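PDB 1Q42: MRNA TRANSPORT REGULATOR Mtr2 from Candida albicans, which affects the transport of mRNA from the nucleus to the cytoplasm and interacts with the export factor Mex67. Local coordinates for residues Val121-Lys126 against Val168-Asp173. Sequence-based numbering, arbitrary orientation.
Sequences VHFSAK and VNLVVD
Phe123 and Val168 face each other as a hydrogen-bonded pair between antiparallel neighbours in the curved sheet of the NTF2 fold, and they illustrate how such a pair can join backbone pairing to core packing. Each serves the other as both donor and acceptor: Phe123 N reaches Val168 O at 2.9 Å, and Val168 N returns the bond to Phe123 O over the same 2.9 Å. Val121 and Leu170 form a second such pair with the same reciprocal bonds, Leu170 N to Val121 O being nearly straight (172° at the hydrogen). The Phe123 ring leans across the interstrand gap because its CG stands between backbone N and carbonyl carbon (chi1 74°). One face thereby settles over Val168 CB, a CH-pi contact of 3.6 Å from that carbon to the Phe123 centroid, while Leu170 CD1 lies at the ring edge. Helix 29-40 packs against this apolar surface, Leu33 and Leu37 touching Phe123 and Phe32 touching Leu170. On the opposite side of the sheet, His122 and Asn169 form a non-hydrogen-bonded pair, their ring and amide planes 38° apart. Asp187 accepts a hydrogen bond from Asn169 ND2, which probably helps fix the amide's rotation; Asn169 OD1 meets the imidazole edge in plane, 3.2 Å from His122 CD2.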
loop_
_atom_site.group_PDB
_atom_site.type_symbol
_atom_site.label_atom_id
_atom_site.label_comp_id
_atom_site.label_asym_id
_atom_site.label_seq_id
_atom_site.Cartn_x
_atom_site.Cartn_y
_atom_site.Cartn_z
ATOM N N VAL A 121 9.354 -1.707 10.899
ATOM C CA VAL A 121 10.128 -1.714 9.656
ATOM C C VAL A 121 10.068 -0.339 9.025
ATOM O O VAL A 121 8.983 0.211 8.849
ATOM C CB VAL A 121 9.535 -2.679 8.611
ATOM C CG1 VAL A 121 10.407 -2.699 7.349
ATOM C CG2 VAL A 121 9.405 -4.017 9.165
ATOM N N HIS A 122 11.227 0.206 8.672
ATOM C CA HIS A 122 11.298 1.414 7.874
ATOM C C HIS A 122 11.793 1.036 6.491
ATOM O O HIS A 122 12.752 0.285 6.356
ATOM C CB HIS A 122 12.268 2.407 8.517
ATOM C CG HIS A 122 12.627 3.545 7.620
ATOM N ND1 HIS A 122 13.728 3.516 6.786
ATOM C CD2 HIS A 122 12.006 4.723 7.385
ATOM C CE1 HIS A 122 13.774 4.638 6.088
ATOM N NE2 HIS A 122 12.756 5.398 6.453
ATOM N N PHE A 123 11.135 1.528 5.449
ATOM C CA PHE A 123 11.651 1.320 4.115
ATOM C C PHE A 123 11.486 2.559 3.259
ATOM O O PHE A 123 10.690 3.443 3.568
ATOM C CB PHE A 123 11.061 0.050 3.460
ATOM C CG PHE A 123 9.619 0.150 2.989
ATOM C CD1 PHE A 123 9.316 0.675 1.736
ATOM C CD2 PHE A 123 8.578 -0.373 3.756
ATOM C CE1 PHE A 123 7.998 0.708 1.277
ATOM C CE2 PHE A 123 7.258 -0.331 3.295
ATOM C CZ PHE A 123 6.984 0.210 2.048
ATOM N N SER A 124 12.326 2.632 2.236
ATOM C CA SER A 124 12.295 3.699 1.255
ATOM C C SER A 124 12.052 3.046 -0.105
ATOM O O SER A 124 12.433 1.907 -0.316
ATOM C CB SER A 124 13.624 4.448 1.279
ATOM O OG SER A 124 13.842 5.008 2.579
ATOM N N ALA A 125 11.368 3.753 -0.986
ATOM C CA ALA A 125 11.122 3.291 -2.355
ATOM C C ALA A 125 11.050 4.497 -3.263
ATOM O O ALA A 125 11.013 5.652 -2.786
ATOM C CB ALA A 125 9.815 2.495 -2.437
ATOM N N LYS A 126 11.070 4.234 -4.563
ATOM C CA LYS A 126 10.595 5.205 -5.547
ATOM C C LYS A 126 9.303 4.700 -6.154
ATOM O O LYS A 126 9.090 3.502 -6.269
ATOM C CB LYS A 126 11.608 5.524 -6.626
ATOM C CG LYS A 126 12.286 4.380 -7.302
ATOM C CD LYS A 126 13.592 4.870 -7.957
ATOM C CE LYS A 126 14.268 3.738 -8.697
ATOM N NZ LYS A 126 15.291 4.214 -9.656
ATOM N N VAL A 168 8.206 4.761 4.225
ATOM C CA VAL A 168 7.102 4.092 4.872
ATOM C C VAL A 168 7.610 3.500 6.186
ATOM O O VAL A 168 8.685 2.906 6.224
ATOM C CB VAL A 168 6.537 2.955 3.992
ATOM C CG1 VAL A 168 5.413 2.242 4.709
ATOM C CG2 VAL A 168 6.057 3.476 2.671
ATOM N N ASN A 169 6.832 3.690 7.248
ATOM C CA ASN A 169 7.074 3.059 8.528
ATOM C C ASN A 169 5.889 2.147 8.854
ATOM O O ASN A 169 4.762 2.577 8.841
ATOM C CB ASN A 169 7.231 4.112 9.634
ATOM C CG ASN A 169 8.497 4.922 9.493
ATOM O OD1 ASN A 169 9.594 4.375 9.465
ATOM N ND2 ASN A 169 8.350 6.230 9.401
ATOM N N LEU A 170 6.166 0.876 9.114
ATOM C CA LEU A 170 5.138 -0.100 9.468
ATOM C C LEU A 170 5.436 -0.671 10.858
ATOM O O LEU A 170 6.600 -0.835 11.225
ATOM C CB LEU A 170 5.170 -1.268 8.471
ATOM C CG LEU A 170 4.922 -1.028 6.979
ATOM C CD1 LEU A 170 4.938 -2.392 6.225
ATOM C CD2 LEU A 170 3.669 -0.267 6.695
ATOM N N VAL A 171 4.400 -0.958 11.627
ATOM C CA VAL A 171 4.516 -1.821 12.792
ATOM C C VAL A 171 3.652 -3.046 12.464
ATOM O O VAL A 171 2.456 -2.913 12.213
ATOM C CB VAL A 171 4.052 -1.133 14.075
ATOM C CG1 VAL A 171 4.267 -2.060 15.268
ATOM C CG2 VAL A 171 4.802 0.188 14.279
ATOM N N VAL A 172 4.274 -4.222 12.427
ATOM C CA VAL A 172 3.659 -5.427 11.878
ATOM C C VAL A 172 3.781 -6.576 12.859
ATOM O O VAL A 172 4.782 -6.690 13.544
ATOM C CB VAL A 172 4.356 -5.860 10.551
ATOM C CG1 VAL A 172 3.552 -6.951 9.847
ATOM C CG2 VAL A 172 4.569 -4.668 9.626
ATOM N N ASP A 173 2.768 -7.433 12.922
ATOM C CA ASP A 173 2.838 -8.637 13.755
ATOM C C ASP A 173 4.002 -9.519 13.297
ATOM O O ASP A 173 4.311 -9.565 12.108
ATOM C CB ASP A 173 1.528 -9.437 13.657
ATOM C CG ASP A 173 0.393 -8.832 14.470
ATOM O OD1 ASP A 173 0.599 -7.811 15.158
ATOM O OD2 ASP A 173 -0.757 -9.326 14.476
#